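Side-chain contacts in type IV secretion system protein VirB11 (Brucella suis, PDB 2GZA), which binds and hydrolyses ATP as the hexameric VirB11 ATPase of a type IV secretion system linked to virulence: residues D163-S166 and F167-A171; G187-T190 and L191-A194; A259-R262 and G263-Y267. All coordinates share one frame; numbering follows the deposited sequence.

Interaction 1 of 3, residues D163-S166 and F167-A171; sequences DYMS and FLRRA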
# COMPACT_ATOMS: atom_id res chain seq x y z
N ASP C 163 11.11 -45.36 -4.33
CA ASP C 163 9.93 -46.10 -4.78
C ASP C 163 8.76 -45.15 -4.88
O ASP C 163 7.94 -45.03 -3.96
CB ASP C 163 9.62 -47.29 -3.88
CG ASP C 163 8.57 -48.21 -4.48
OD1 ASP C 163 8.13 -47.98 -5.63
OD2 ASP C 163 8.18 -49.18 -3.79
N TYR C 164 8.69 -44.46 -6.02
CA TYR C 164 7.72 -43.40 -6.23
C TYR C 164 6.30 -43.90 -6.47
O TYR C 164 5.34 -43.22 -6.12
CB TYR C 164 8.18 -42.48 -7.37
CG TYR C 164 9.46 -41.74 -7.07
CD1 TYR C 164 10.68 -42.21 -7.53
CD2 TYR C 164 9.44 -40.57 -6.31
CE1 TYR C 164 11.86 -41.53 -7.25
CE2 TYR C 164 10.61 -39.89 -6.03
CZ TYR C 164 11.82 -40.37 -6.50
OH TYR C 164 12.99 -39.70 -6.22
N MET C 165 6.18 -45.10 -7.05
CA MET C 165 4.87 -45.71 -7.23
C MET C 165 4.17 -45.98 -5.89
O MET C 165 3.03 -45.58 -5.71
CB MET C 165 4.96 -47.00 -8.05
CG MET C 165 3.60 -47.49 -8.49
SD MET C 165 3.58 -49.17 -9.09
CE MET C 165 3.68 -50.09 -7.55
N SER C 166 4.87 -46.66 -4.98
CA SER C 166 4.37 -46.89 -3.62
C SER C 166 4.10 -45.58 -2.90
O SER C 166 3.12 -45.45 -2.17
CB SER C 166 5.36 -47.71 -2.80
OG SER C 166 5.36 -49.07 -3.18
N PHE C 167 4.98 -44.60 -3.10
CA PHE C 167 4.86 -43.29 -2.49
C PHE C 167 3.53 -42.63 -2.86
O PHE C 167 2.82 -42.13 -2.00
CB PHE C 167 6.04 -42.40 -2.91
CG PHE C 167 5.93 -40.99 -2.41
CD1 PHE C 167 6.47 -40.64 -1.18
CD2 PHE C 167 5.30 -40.01 -3.17
CE1 PHE C 167 6.37 -39.33 -0.71
CE2 PHE C 167 5.18 -38.70 -2.71
CZ PHE C 167 5.72 -38.36 -1.48
N LEU C 168 3.21 -42.66 -4.15
CA LEU C 168 2.01 -42.03 -4.66
C LEU C 168 0.76 -42.75 -4.19
O LEU C 168 -0.21 -42.09 -3.79
CB LEU C 168 2.05 -41.91 -6.19
CG LEU C 168 3.09 -40.94 -6.78
CD1 LEU C 168 3.03 -40.95 -8.29
CD2 LEU C 168 2.92 -39.53 -6.26
N ARG C 169 0.79 -44.08 -4.20
CA ARG C 169 -0.31 -44.89 -3.67
C ARG C 169 -0.55 -44.60 -2.19
O ARG C 169 -1.69 -44.37 -1.76
CB ARG C 169 -0.07 -46.39 -3.86
CG ARG C 169 -1.13 -47.25 -3.15
CD ARG C 169 -0.92 -48.74 -3.36
NE ARG C 169 -1.38 -49.16 -4.67
CZ ARG C 169 -0.59 -49.62 -5.64
NH1 ARG C 169 0.72 -49.74 -5.45
NH2 ARG C 169 -1.12 -49.96 -6.80
N ARG C 170 0.52 -44.59 -1.40
CA ARG C 170 0.42 -44.31 0.02
C ARG C 170 -0.08 -42.90 0.30
O ARG C 170 -0.93 -42.70 1.17
CB ARG C 170 1.74 -44.56 0.75
CG ARG C 170 2.05 -46.04 1.01
CD ARG C 170 0.99 -46.72 1.88
NE ARG C 170 1.10 -46.37 3.30
CZ ARG C 170 0.09 -46.37 4.17
NH1 ARG C 170 -1.14 -46.68 3.79
NH2 ARG C 170 0.32 -46.04 5.43
N ALA C 171 0.43 -41.93 -0.46
CA ALA C 171 0.03 -40.53 -0.32
C ALA C 171 -1.48 -40.34 -0.47
O ALA C 171 -2.09 -39.60 0.30
CB ALA C 171 0.79 -39.64 -1.29

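Interaction 2 of 3, residues G187-T190 and L191-A194; sequences GKTT and LMKA. With SO4 (sulfate ion), chain F.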
# COMPACT_ATOMS: atom_id res chain seq x y z
N GLY C 187 -0.07 -35.21 -19.92
CA GLY C 187 -0.79 -36.36 -19.36
C GLY C 187 -1.17 -36.22 -17.89
O GLY C 187 -1.33 -37.22 -17.19
N LYS C 188 -1.32 -34.97 -17.43
CA LYS C 188 -1.66 -34.68 -16.04
C LYS C 188 -2.97 -35.33 -15.63
O LYS C 188 -3.04 -36.00 -14.60
CB LYS C 188 -1.77 -33.18 -15.82
CG LYS C 188 -0.45 -32.44 -15.71
CD LYS C 188 -0.67 -30.96 -15.45
CE LYS C 188 -0.74 -30.15 -16.73
NZ LYS C 188 -2.07 -30.18 -17.38
N THR C 189 -3.99 -35.12 -16.44
CA THR C 189 -5.32 -35.68 -16.22
C THR C 189 -5.30 -37.20 -16.10
O THR C 189 -5.98 -37.76 -15.23
CB THR C 189 -6.28 -35.25 -17.35
OG1 THR C 189 -6.29 -33.82 -17.44
CG2 THR C 189 -7.69 -35.76 -17.10
N THR C 190 -4.53 -37.86 -16.95
CA THR C 190 -4.42 -39.31 -16.91
C THR C 190 -3.80 -39.78 -15.60
O THR C 190 -4.31 -40.71 -14.98
CB THR C 190 -3.64 -39.86 -18.13
OG1 THR C 190 -4.13 -39.25 -19.33
CG2 THR C 190 -3.81 -41.37 -18.23
N LEU C 191 -2.72 -39.14 -15.18
CA LEU C 191 -2.10 -39.47 -13.89
C LEU C 191 -3.06 -39.19 -12.74
O LEU C 191 -3.18 -39.99 -11.80
CB LEU C 191 -0.79 -38.71 -13.70
CG LEU C 191 -0.04 -38.93 -12.38
CD1 LEU C 191 0.29 -40.40 -12.16
CD2 LEU C 191 1.21 -38.07 -12.33
N MET C 192 -3.76 -38.07 -12.81
CA MET C 192 -4.75 -37.70 -11.81
C MET C 192 -5.80 -38.81 -11.69
O MET C 192 -6.16 -39.20 -10.57
CB MET C 192 -5.36 -36.33 -12.14
CG MET C 192 -6.38 -35.80 -11.15
SD MET C 192 -6.63 -33.99 -11.21
CE MET C 192 -6.64 -33.68 -12.98
N LYS C 193 -6.24 -39.32 -12.83
CA LYS C 193 -7.19 -40.44 -12.85
C LYS C 193 -6.60 -41.73 -12.29
O LYS C 193 -7.29 -42.50 -11.62
CB LYS C 193 -7.74 -40.68 -14.26
CG LYS C 193 -8.72 -39.62 -14.73
CD LYS C 193 -9.74 -40.18 -15.71
CE LYS C 193 -9.21 -40.22 -17.13
NZ LYS C 193 -10.31 -40.40 -18.12
N ALA C 194 -5.32 -41.97 -12.57
CA ALA C 194 -4.62 -43.12 -12.01
C ALA C 194 -4.58 -43.02 -10.49
O ALA C 194 -4.80 -44.00 -9.79
CB ALA C 194 -3.22 -43.23 -12.57
S SO4 F . -3.12 -32.49 -19.62
O1 SO4 F . -3.56 -33.86 -19.87
O2 SO4 F . -1.76 -32.52 -19.10
O3 SO4 F . -3.14 -31.71 -20.85
O4 SO4 F . -4.01 -31.84 -18.66

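Interaction 3 of 3, residues A259-R262 and G263-Y267; sequences AELR and GGEAY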
# COMPACT_ATOMS: atom_id res chain seq x y z
N ALA C 259 -10.54 -30.64 -11.17
CA ALA C 259 -9.73 -31.02 -12.33
C ALA C 259 -8.47 -30.17 -12.44
O ALA C 259 -7.37 -30.71 -12.60
CB ALA C 259 -10.55 -30.92 -13.61
N GLU C 260 -8.62 -28.86 -12.33
CA GLU C 260 -7.53 -27.94 -12.65
C GLU C 260 -7.63 -26.61 -11.89
O GLU C 260 -8.70 -26.02 -11.81
CB GLU C 260 -7.51 -27.67 -14.15
CG GLU C 260 -6.17 -27.23 -14.67
CD GLU C 260 -6.23 -26.80 -16.12
OE1 GLU C 260 -5.49 -25.86 -16.47
OE2 GLU C 260 -7.01 -27.39 -16.90
N LEU C 261 -6.50 -26.17 -11.35
CA LEU C 261 -6.39 -24.83 -10.76
C LEU C 261 -5.85 -23.85 -11.80
O LEU C 261 -4.80 -24.08 -12.39
CB LEU C 261 -5.46 -24.86 -9.54
CG LEU C 261 -6.01 -25.38 -8.20
CD1 LEU C 261 -4.90 -25.61 -7.19
CD2 LEU C 261 -7.07 -24.45 -7.63
N ARG C 262 -6.57 -22.76 -12.01
CA ARG C 262 -6.27 -21.87 -13.14
C ARG C 262 -6.23 -20.39 -12.79
O ARG C 262 -5.49 -19.63 -13.42
CB ARG C 262 -7.25 -22.13 -14.27
CG ARG C 262 -7.26 -23.58 -14.69
CD ARG C 262 -8.47 -23.97 -15.54
NE ARG C 262 -8.66 -23.06 -16.68
CZ ARG C 262 -7.70 -22.84 -17.58
NH1 ARG C 262 -6.50 -23.45 -17.49
NH2 ARG C 262 -7.87 -22.03 -18.58
N GLY C 263 -7.04 -19.98 -11.82
CA GLY C 263 -7.11 -18.59 -11.41
C GLY C 263 -7.53 -18.44 -9.96
O GLY C 263 -7.11 -19.21 -9.09
N GLY C 264 -8.40 -17.47 -9.71
CA GLY C 264 -8.89 -17.15 -8.38
C GLY C 264 -9.39 -18.28 -7.49
O GLY C 264 -9.39 -18.12 -6.27
N GLU C 265 -9.81 -19.40 -8.07
CA GLU C 265 -10.25 -20.57 -7.28
C GLU C 265 -9.16 -21.05 -6.34
O GLU C 265 -9.46 -21.65 -5.30
CB GLU C 265 -10.64 -21.78 -8.14
CG GLU C 265 -11.04 -21.48 -9.54
CD GLU C 265 -9.87 -21.19 -10.42
OE1 GLU C 265 -9.01 -22.08 -10.59
OE2 GLU C 265 -9.82 -20.06 -10.93
N ALA C 266 -7.90 -20.83 -6.73
CA ALA C 266 -6.76 -21.28 -5.93
C ALA C 266 -6.90 -20.87 -4.47
O ALA C 266 -6.52 -21.61 -3.58
CB ALA C 266 -5.46 -20.76 -6.50
N TYR C 267 -7.45 -19.68 -4.24
CA TYR C 267 -7.65 -19.17 -2.89
C TYR C 267 -8.76 -19.92 -2.16
O TYR C 267 -8.63 -20.22 -0.97
CB TYR C 267 -7.94 -17.67 -2.92
CG TYR C 267 -8.14 -17.06 -1.56
CD1 TYR C 267 -7.05 -16.64 -0.80
CD2 TYR C 267 -9.41 -16.89 -1.02
CE1 TYR C 267 -7.22 -16.07 0.45
CE2 TYR C 267 -9.59 -16.33 0.24
CZ TYR C 267 -8.49 -15.92 0.96
OH TYR C 267 -8.64 -15.35 2.21

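Interaction 1 of 3, residues D163-S166 and F167-A171
The first turns of helix 164-173, with Asp163 at the N-cap, join Met165 to Arg169 and Phe167 to the carbonyls before it. The helical bonds begin at once: Phe167 N donates to Asp163 O at 3.1 Å, and Arg170 N to Ser166 O at 2.8 Å. Inside the first turn, Ser166 OG gives its proton to Asp163 OD2 over 2.9 Å, arriving from above the carboxylate plane, 54° out of it. The hydroxyl stands beside its own backbone N (chi1 -75°), which turns it back toward the cap residue. One turn apart, Met165 and Arg169 run side by side and point the same way. The methionine chain bends at its last torsion and sets CE at the guanidinium edge, 3.6 Å from Arg169 NH1, near the plane of the group. Phe167 leaves on another side of the helix, its ring edge-to-face with Tyr345, while Arg170 NE pairs with Glu154. Phe167 thus packs within the chain, whereas Tyr164, Met165, Leu168 and Arg169 also meet the neighbouring subunit, whose Leu129 packs on both Met165 and Arg169. Two salt bridges, from Arg169 NE to Glu198 within the chain and from NH2 to Glu130 of the neighbouring subunit, probably restrict rotation of the guanidinium, with the Met165 methyl lying at its edge.

Interaction 2 of 3, residues G187-T190 and L191-A194
Lys188 grips the sulfate ion twice over, through its side chain and its backbone. NZ donates to two oxygens of the anion, reaching O2 and O4 at 2.9 Å each, and Lys188 N meets the same O2 at 3.0 Å with an N-H...O angle of 156°. Gly187 N adds a weak bond to O2, so three donors of these two residues converge on one oxygen. CG of the lysine lies beside the backbone N (chi1 -77°) and the chain curls at its last two torsions, which brings NZ back to the anion. Thr189 OG1 lies 3.3 Å from sulfate O4, a long approach and at most a weak bond, while Gly185 N also donates to the ion.

Behind this first shell, helix 188-196 holds the donors in place. Leu191 N bonds to Gly187 O at 3.1 Å, fastening the N-cap residue, and Met192 N bonds to Lys188 O at 2.8 Å. The CE methyl of Met192 turns back to 4.0 Å from Thr189 CA. Farther out, Leu191 packs on Val180, Val326 and Val328 of the central strands, and Thr190 and Leu191 meet Tyr132 of a neighbouring subunit. Gly187, with its positive phi of 95°, suits the tight turn into the helix. An anion received by backbone amides and a lysine at a helix N-terminus is the hallmark of the P-loop, or Walker A motif; the sulfate probably occupies a phosphate position of the predicted ATP site.

Interaction 3 of 3, residues A259-R262 and G263-Y267
At Arg262 and Gly263 the chain leaves an extended run and turns toward helix 265-274. Glu260 and Leu261 are extended again after Ala259, whose helix-like backbone angles interrupt the run that follows strand 255-258, and Gly263 takes an opened-out conformation with both backbone torsions strongly negative. The turn is closed by Ala266 N, which donates to Gly263 O at 3.0 Å.

The side chain of Glu265 folds back across this bend. Its CB points toward residues 259-262, and the chain bends at chi2 (77°), which carries the carboxylate to the backbone amides before it. OE1 takes Arg262 N at 2.9 Å, with a nearly straight N-H...O angle of 166°, and also Gly263 N at 3.1 Å. OE1 receives both N-H groups on its syn side, that of the other oxygen. Two successive N-H groups thus share one carboxylate oxygen, fixing the carboxylate's place and probably favouring its ionised form. The Glu265 side chain also touches Ala241 and Leu245 of helix 241-248.

Beside these two hydrogen bonds, Leu261 closes the apolar side of the turn: its CD2 rests 3.6 Å from Ala266 CA, and 4.2 Å from Ala266 CB. Helix 289-300 continues the apolar layer, with Leu296 on Leu261 and with Met299 and Val300 on Ala266. Arg262 sends its guanidinium the other way, where NH1 approaches Glu260 OE1 as a salt bridge, although the position of that oxygen is doubtful. The nearest atoms of the Glu260 side chain and the sulfate are about 6 Å apart. The arrangement is a strand-to-helix connection of the P-loop NTPase fold, in which a glutamate near the start of the following helix ties down the loop that carries Glu260 near the probable nucleotide pocket.

In the fold
The three contacts follow one another along the chain, and all belong to the P-loop NTPase part of VirB11. Interactions 1 and 2 lie on successive helices, 164-173 and 188-196, joined through strand 178-182; their centres are 15 Å apart, and both reach a neighbouring subunit. Strand 324-331 receives side chains from each. Interaction 3 comes later, in the loop after strand 255-258 and the start of helix 265-274, with its centre 17 Å from that of interaction 2, which it touches where Met192 packs on Ala259. Its centre lies 25 Å from that of interaction 1. The sulfate-binding helix thus stands between a subunit-facing helix and a loop beside the pocket.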